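Side-chain contacts in peroxisomal acyl-coenzyme A oxidase 1 (PDB 1W07), which oxidises long- and medium-chain acyl-CoAs to 2-trans-enoyl-CoAs with FAD as cofactor, passing the electrons to oxygen to give hydrogen peroxide: residues Leu370-Ala373 against His374-Ala378; Val429-Leu432 against Gln433-Arg436. The protein carries 1 engineered substitution. All coordinates share one frame; numbering follows the deposited sequence.

Contact 1: Leu370-Ala373 against His374-Ala378; sequences LPEA and HACTA. With PT (platinum (II) ion), chain M.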
ATOM      1  N   LEU B 370     -30.965  15.087   8.408  1.00 36.50           N
ATOM      2  CA  LEU B 370     -29.932  15.421   7.436  1.00 35.83           C
ATOM      3  C   LEU B 370     -28.522  15.486   8.040  1.00 36.50           C
ATOM      4  O   LEU B 370     -27.576  14.920   7.487  1.00 33.16           O
ATOM      5  CB  LEU B 370     -30.266  16.749   6.756  1.00 38.11           C
ATOM      6  CG  LEU B 370     -29.416  17.110   5.536  1.00 40.91           C
ATOM      7  CD1 LEU B 370     -29.497  15.979   4.507  1.00 39.54           C
ATOM      8  CD2 LEU B 370     -29.897  18.435   4.945  1.00 40.41           C
ATOM      9  N   PRO B 371     -28.358  16.188   9.177  1.00 37.78           N
ATOM     10  CA  PRO B 371     -27.036  16.287   9.805  1.00 37.78           C
ATOM     11  C   PRO B 371     -26.433  14.917  10.118  1.00 38.32           C
ATOM     12  O   PRO B 371     -25.266  14.667   9.830  1.00 36.93           O
ATOM     13  CB  PRO B 371     -27.317  17.102  11.066  1.00 36.65           C
ATOM     14  CG  PRO B 371     -28.424  18.005  10.630  1.00 36.28           C
ATOM     15  CD  PRO B 371     -29.328  17.055   9.873  1.00 37.28           C
ATOM     16  N   GLU B 372     -27.233  14.032  10.705  1.00 38.10           N
ATOM     17  CA  GLU B 372     -26.754  12.697  11.051  1.00 38.43           C
ATOM     18  C   GLU B 372     -26.420  11.883   9.797  1.00 35.23           C
ATOM     19  O   GLU B 372     -25.367  11.255   9.713  1.00 34.14           O
ATOM     20  CB  GLU B 372     -27.812  11.954  11.874  1.00 40.60           C
ATOM     21  CG  GLU B 372     -27.342  10.618  12.434  1.00 44.69           C
ATOM     22  CD  GLU B 372     -28.352   9.501  12.222  1.00 47.49           C
ATOM     23  OE1 GLU B 372     -29.555   9.720  12.483  1.00 51.41           O
ATOM     24  OE2 GLU B 372     -27.941   8.399  11.807  1.00 46.71           O
ATOM     25  N   ALA B 373     -27.329  11.912   8.828  1.00 34.22           N
ATOM     26  CA  ALA B 373     -27.168  11.175   7.576  1.00 32.77           C
ATOM     27  C   ALA B 373     -25.850  11.528   6.901  1.00 31.80           C
ATOM     28  O   ALA B 373     -25.144  10.658   6.388  1.00 29.20           O
ATOM     29  CB  ALA B 373     -28.327  11.472   6.648  1.00 31.47           C
ATOM     30  N   HIS B 374     -25.519  12.811   6.913  1.00 30.30           N
ATOM     31  CA  HIS B 374     -24.295  13.272   6.311  1.00 29.03           C
ATOM     32  C   HIS B 374     -23.030  12.816   7.030  1.00 30.91           C
ATOM     33  O   HIS B 374     -22.038  12.448   6.377  1.00 27.71           O
ATOM     34  CB  HIS B 374     -24.321  14.783   6.237  1.00 29.22           C
ATOM     35  CG  HIS B 374     -24.258  15.277   4.839  1.00 28.85           C
ATOM     36  ND1 HIS B 374     -24.677  16.531   4.464  1.00 31.86           N
ATOM     37  CD2 HIS B 374     -23.818  14.670   3.721  1.00 24.62           C
ATOM     38  CE1 HIS B 374     -24.509  16.667   3.163  1.00 26.50           C
ATOM     39  NE2 HIS B 374     -23.991  15.550   2.698  1.00  1.37           N
ATOM     40  N   ALA B 375     -23.070  12.840   8.362  1.00 27.54           N
ATOM     41  CA  ALA B 375     -21.958  12.414   9.198  1.00 28.37           C
ATOM     42  C   ALA B 375     -21.657  10.938   8.974  1.00 28.84           C
ATOM     43  O   ALA B 375     -20.521  10.569   8.684  1.00 25.31           O
ATOM     44  CB  ALA B 375     -22.283  12.666  10.671  1.00 30.91           C
ATOM     45  N   CYS B 376     -22.687  10.096   9.119  0.50 29.33           N
ATOM     46  CA  CYS B 376     -22.540   8.654   8.920  0.50 31.84           C
ATOM     47  C   CYS B 376     -21.962   8.337   7.558  0.50 29.96           C
ATOM     48  O   CYS B 376     -20.972   7.606   7.440  0.50 30.81           O
ATOM     49  CB  CYS B 376     -23.905   7.951   9.040  0.50 35.17           C
ATOM     50  SG  CYS B 376     -24.597   7.859  10.698  0.50 40.46           S
ATOM     51  N   THR B 377     -22.582   8.884   6.509  1.00 27.82           N
ATOM     52  CA  THR B 377     -22.127   8.637   5.152  1.00 27.34           C
ATOM     53  C   THR B 377     -20.670   9.058   4.963  1.00 23.95           C
ATOM     54  O   THR B 377     -19.866   8.271   4.487  1.00 23.80           O
ATOM     55  CB  THR B 377     -22.988   9.366   4.111  1.00 27.25           C
ATOM     56  OG1 THR B 377     -23.052  10.764   4.420  1.00 35.50           O
ATOM     57  CG2 THR B 377     -24.376   8.800   4.102  1.00 25.78           C
ATOM     58  N   ALA B 378     -20.329  10.288   5.349  1.00 21.16           N
ATOM     59  CA  ALA B 378     -18.961  10.770   5.194  1.00 19.62           C
ATOM     60  C   ALA B 378     -17.954   9.897   5.947  1.00 16.79           C
ATOM     61  O   ALA B 378     -16.908   9.511   5.406  1.00 15.53           O
ATOM     62  CB  ALA B 378     -18.845  12.237   5.662  1.00 19.54           C
TER
HETATM   63 PT    PT M1664     -22.481  15.608   1.310  1.00 88.54          PT
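The carbonyl oxygen of A373 meets T377 through both the backbone and the side chain. T377 N donates to A373 O at 3.1 Å. T377 OG1 lies 2.9 Å from the same A373 O and 2.8 Å from H374 O. The one hydroxyl proton has both carbonyl oxygens within reach. The first torsion of T377 (chi1 54°) sets OG1 between its own N and carbonyl carbon, and this turns the hydroxyl back onto the preceding turn. T377 CG2 also comes close to A373 O.

The other backbone donors follow the i to i-4 pattern of an alpha helix. H374 N bonds to L370 O, A375 N to P371 O, and C376 N to E372 O. In this way the carbonyl oxygens of all four residues 370-373 are satisfied by the next turn. This is the first part of helix 370-398, in the C-alpha1 region of the acyl-CoA oxidase fold. Helix 427-443 packs against it through F437, which touches P371, E372 and A375. Helix 278-309 brings Y278 onto L370 and R285 onto H374 and T377, and the rings of Y278 and H374 meet with their planes at about 60°.

E372 reaches along the helix toward C376. Its CG is anti to the backbone N (chi1 -173°) and the chain bends at chi2. E372 OE2 shares a hydrogen bond with T454 OG1, which satisfies it. C376 has two conformers. In the one given, C376 SG lies 3.6 Å from E372 OE2, so this contact is doubtful.

H374 CB sits 3.5 Å from L370 O, and the ring runs off the helix. H374 NE2 binds a platinum(II) ion at 2.0 Å, which occupies that nitrogen.

Contact 2: Val429-Leu432 against Gln433-Arg436; sequences VLQL and QVAR. With FAD (flavin-adenine dinucleotide), chain I.
Q431 and V434 meet at a buried amide oxygen that has no hydrogen-bond partner in the model. Q431 OE1 lies 3.8 Å from V434 CG2 and nearly as close to V434 CB. The two side chains run side by side and point the same way. Q431 is bent at chi2 (-66°), which brings OE1 alongside V434 CG2 instead of carrying it straight off the helix. A523 and C527 of helix 516-538 and S382 of helix 370-398 also touch Q431.

Both segments belong to helix 427-443 of the C-alpha1 region, and one side of this helix lines the FAD pocket. V429 CG2 stands 3.6 Å from FAD N7A, and L432 CD1 is 3.5 Å from FAD N1A. These are van der Waals contacts of aliphatic carbons with the adenine ring. V429 also packs on F313 of the second subunit, so the pocket here involves both chains.

Q433 extends back past the preceding turn. Q433 NE2 is 3.9 Å from V429 CG1, and Q433 OE1 is 3.8 Å from L430 CD2. The backbone bonds are weak here: Q433 N has weak bonds to both V429 O and L430 O, and V434 N to L430 O is weak too. Regular bonds return with A435 N to Q431 O and R436 N to L432 O. R436 CG lies 3.5 Å from L432 O, and the guanidinium makes a cation-pi contact with F512.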
ATOM      1  N   VAL B 429     -10.119  14.651   5.686  1.00 14.44           N
ATOM      2  CA  VAL B 429     -10.992  15.808   5.703  1.00 18.96           C
ATOM      3  C   VAL B 429     -12.416  15.370   6.054  1.00 19.73           C
ATOM      4  O   VAL B 429     -13.091  16.024   6.847  1.00 21.47           O
ATOM      5  CB  VAL B 429     -11.003  16.519   4.331  1.00 21.20           C
ATOM      6  CG1 VAL B 429     -12.041  17.623   4.338  1.00 20.79           C
ATOM      7  CG2 VAL B 429      -9.627  17.098   4.029  1.00 23.99           C
ATOM      8  N   LEU B 430     -12.876  14.262   5.471  1.00 17.60           N
ATOM      9  CA  LEU B 430     -14.227  13.772   5.744  1.00 21.23           C
ATOM     10  C   LEU B 430     -14.444  13.404   7.211  1.00 22.00           C
ATOM     11  O   LEU B 430     -15.508  13.671   7.769  1.00 21.18           O
ATOM     12  CB  LEU B 430     -14.554  12.557   4.856  1.00 17.20           C
ATOM     13  CG  LEU B 430     -14.761  12.887   3.380  1.00 21.34           C
ATOM     14  CD1 LEU B 430     -14.833  11.613   2.533  1.00 24.68           C
ATOM     15  CD2 LEU B 430     -16.031  13.709   3.243  1.00 24.47           C
ATOM     16  N   GLN B 431     -13.437  12.793   7.831  1.00 21.07           N
ATOM     17  CA  GLN B 431     -13.538  12.399   9.227  1.00 20.73           C
ATOM     18  C   GLN B 431     -13.561  13.621  10.144  1.00 23.18           C
ATOM     19  O   GLN B 431     -14.100  13.566  11.251  1.00 24.74           O
ATOM     20  CB  GLN B 431     -12.386  11.465   9.615  1.00 24.06           C
ATOM     21  CG  GLN B 431     -12.517  10.027   9.070  1.00 24.92           C
ATOM     22  CD  GLN B 431     -13.693   9.251   9.664  1.00 24.50           C
ATOM     23  OE1 GLN B 431     -14.539   9.812  10.363  1.00 25.92           O
ATOM     24  NE2 GLN B 431     -13.751   7.951   9.380  1.00 21.33           N
ATOM     25  N   LEU B 432     -12.988  14.731   9.687  1.00 22.08           N
ATOM     26  CA  LEU B 432     -12.993  15.946  10.494  1.00 22.59           C
ATOM     27  C   LEU B 432     -14.406  16.512  10.536  1.00 23.30           C
ATOM     28  O   LEU B 432     -14.815  17.125  11.521  1.00 21.37           O
ATOM     29  CB  LEU B 432     -12.017  16.976   9.914  1.00 24.02           C
ATOM     30  CG  LEU B 432     -10.532  16.627  10.112  1.00 20.92           C
ATOM     31  CD1 LEU B 432      -9.663  17.573   9.299  1.00 22.29           C
ATOM     32  CD2 LEU B 432     -10.196  16.710  11.592  1.00 21.83           C
ATOM     33  N   GLN B 433     -15.155  16.301   9.462  1.00 22.33           N
ATOM     34  CA  GLN B 433     -16.532  16.773   9.404  1.00 24.00           C
ATOM     35  C   GLN B 433     -17.341  15.986  10.428  1.00 21.69           C
ATOM     36  O   GLN B 433     -18.191  16.546  11.125  1.00 21.83           O
ATOM     37  CB  GLN B 433     -17.107  16.570   7.999  1.00 26.90           C
ATOM     38  CG  GLN B 433     -16.719  17.672   7.021  1.00 32.03           C
ATOM     39  CD  GLN B 433     -16.845  17.251   5.566  1.00 35.58           C
ATOM     40  OE1 GLN B 433     -17.770  16.523   5.189  1.00 37.97           O
ATOM     41  NE2 GLN B 433     -15.922  17.720   4.739  1.00 36.37           N
ATOM     42  N   VAL B 434     -17.073  14.686  10.526  1.00 20.42           N
ATOM     43  CA  VAL B 434     -17.778  13.845  11.492  1.00 17.63           C
ATOM     44  C   VAL B 434     -17.443  14.342  12.894  1.00 18.78           C
ATOM     45  O   VAL B 434     -18.321  14.451  13.750  1.00 17.98           O
ATOM     46  CB  VAL B 434     -17.360  12.356  11.359  1.00 19.73           C
ATOM     47  CG1 VAL B 434     -17.984  11.523  12.489  1.00 20.09           C
ATOM     48  CG2 VAL B 434     -17.804  11.816  10.008  1.00 18.88           C
ATOM     49  N   ALA B 435     -16.169  14.646  13.125  1.00 19.54           N
ATOM     50  CA  ALA B 435     -15.723  15.134  14.429  1.00 21.73           C
ATOM     51  C   ALA B 435     -16.503  16.393  14.808  1.00 23.10           C
ATOM     52  O   ALA B 435     -16.980  16.513  15.938  1.00 23.33           O
ATOM     53  CB  ALA B 435     -14.226  15.423  14.404  1.00 21.79           C
ATOM     54  N   ARG B 436     -16.634  17.332  13.875  1.00 23.17           N
ATOM     55  CA  ARG B 436     -17.390  18.548  14.163  1.00 28.93           C
ATOM     56  C   ARG B 436     -18.825  18.184  14.563  1.00 27.83           C
ATOM     57  O   ARG B 436     -19.368  18.742  15.508  1.00 32.67           O
ATOM     58  CB  ARG B 436     -17.414  19.474  12.944  1.00 29.54           C
ATOM     59  CG  ARG B 436     -16.094  20.157  12.640  1.00 28.35           C
ATOM     60  CD  ARG B 436     -16.261  21.139  11.496  1.00 32.29           C
ATOM     61  NE  ARG B 436     -14.991  21.648  10.990  1.00 30.92           N
ATOM     62  CZ  ARG B 436     -14.201  22.513  11.622  1.00 32.11           C
ATOM     63  NH1 ARG B 436     -14.526  23.003  12.814  1.00 30.32           N
ATOM     64  NH2 ARG B 436     -13.071  22.899  11.045  1.00 33.78           N
TER
HETATM   65  PA  FAD I1660      -6.247  17.791  -0.508  1.00 20.64           P
HETATM   66  O1A FAD I1660      -7.638  17.985  -0.045  1.00 16.75           O
HETATM   67  O2A FAD I1660      -5.505  18.973  -0.995  1.00 17.34           O
HETATM   68  O5B FAD I1660      -5.418  17.079   0.672  1.00 16.95           O
HETATM   69  C5B FAD I1660      -4.012  16.853   0.555  1.00 14.41           C
HETATM   70  C4B FAD I1660      -3.419  16.519   1.928  1.00 17.12           C
HETATM   71  O4B FAD I1660      -3.728  17.615   2.809  1.00 16.36           O
HETATM   72  C3B FAD I1660      -4.080  15.274   2.527  1.00 12.60           C
HETATM   73  O3B FAD I1660      -3.184  14.652   3.452  1.00 15.74           O
HETATM   74  C2B FAD I1660      -5.281  15.870   3.258  1.00 16.69           C
HETATM   75  O2B FAD I1660      -5.639  15.048   4.372  1.00 13.64           O
HETATM   76  C1B FAD I1660      -4.660  17.159   3.804  1.00 16.87           C
HETATM   77  N9A FAD I1660      -5.700  18.179   4.075  1.00 15.69           N
HETATM   78  C8A FAD I1660      -6.327  18.925   3.165  1.00 17.20           C
HETATM   79  N7A FAD I1660      -7.201  19.730   3.771  1.00 14.24           N
HETATM   80  C5A FAD I1660      -7.135  19.492   5.076  1.00 13.49           C
HETATM   81  C6A FAD I1660      -7.785  20.023   6.184  1.00 14.48           C
HETATM   82  N6A FAD I1660      -8.761  20.915   6.050  1.00 13.14           N
HETATM   83  N1A FAD I1660      -7.430  19.554   7.455  1.00 17.37           N
HETATM   84  C2A FAD I1660      -6.448  18.567   7.584  1.00 13.71           C
HETATM   85  N3A FAD I1660      -5.860  18.080   6.506  1.00 18.81           N
HETATM   86  C4A FAD I1660      -6.173  18.510   5.271  1.00 13.08           C
HETATM   87  N1  FAD I1660     -12.680  15.436  -9.661  1.00 16.13           N
HETATM   88  C2  FAD I1660     -13.742  15.840 -10.480  1.00 18.73           C
HETATM   89  O2  FAD I1660     -14.209  16.971 -10.369  1.00 24.47           O
HETATM   90  N3  FAD I1660     -14.251  14.944 -11.432  1.00 17.62           N
HETATM   91  C4  FAD I1660     -13.699  13.664 -11.563  1.00 20.17           C
HETATM   92  O4  FAD I1660     -14.177  12.875 -12.380  1.00 15.16           O
HETATM   93  C4X FAD I1660     -12.629  13.281 -10.760  1.00 18.39           C
HETATM   94  N5  FAD I1660     -12.012  12.033 -10.932  1.00 16.82           N
HETATM   95  C5X FAD I1660     -10.925  11.645 -10.144  1.00 19.12           C
HETATM   96  C6  FAD I1660     -10.259  10.454 -10.408  1.00 16.54           C
HETATM   97  C7  FAD I1660      -9.110  10.122  -9.701  1.00 18.94           C
HETATM   98  C7M FAD I1660      -8.397   8.811 -10.032  1.00 19.89           C
HETATM   99  C8  FAD I1660      -8.624  10.987  -8.713  1.00 20.31           C
HETATM  100  C8M FAD I1660      -7.362  10.647  -7.918  1.00 19.05           C
HETATM  101  C9  FAD I1660      -9.301  12.171  -8.446  1.00 16.78           C
HETATM  102  C9A FAD I1660     -10.451  12.512  -9.152  1.00 19.98           C
HETATM  103  N10 FAD I1660     -11.101  13.736  -8.942  1.00 16.92           N
HETATM  104  C10 FAD I1660     -12.126  14.157  -9.806  1.00 18.32           C
HETATM  105  C1' FAD I1660     -10.650  14.669  -7.880  1.00 16.57           C
HETATM  106  C2' FAD I1660     -11.137  14.181  -6.513  1.00 17.80           C
HETATM  107  O2' FAD I1660     -12.553  13.991  -6.538  1.00 19.53           O
HETATM  108  C3' FAD I1660     -10.772  15.103  -5.345  1.00 20.91           C
HETATM  109  O3' FAD I1660     -11.308  16.408  -5.580  1.00 23.05           O
HETATM  110  C4' FAD I1660      -9.260  15.224  -5.137  1.00 20.36           C
HETATM  111  O4' FAD I1660      -8.592  13.995  -5.433  1.00 18.60           O
HETATM  112  C5' FAD I1660      -8.987  15.623  -3.687  1.00 23.99           C
HETATM  113  O5' FAD I1660      -7.588  15.570  -3.411  1.00 25.84           O
HETATM  114  P   FAD I1660      -6.749  16.913  -3.144  1.00 21.67           P
HETATM  115  O1P FAD I1660      -5.613  16.905  -4.089  1.00 19.08           O
HETATM  116  O2P FAD I1660      -7.678  18.065  -3.153  1.00 22.97           O
HETATM  117  O3P FAD I1660      -6.211  16.662  -1.651  1.00 19.51           O

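How the contacts relate
Contact 1 comes first along the chain, at the start of helix 370-398. Contact 2 follows on helix 427-443. Their centres are 10 Å apart, on the same side of the chain's centre, and both lie in the C-alpha1 domain. The two helices pack directly on each other: A375 O lies 3.3 Å from V434 CG2, and A378 O is 3.9 Å from L430 CB. The side chain of H374 in contact 1 is about 8 Å from that of E424, the inferred proton acceptor, just before helix 427-443. Helix 427-443 lies between helix 370-398 and the FAD adenine, so contact 1 backs the helix that lines the cofactor pocket.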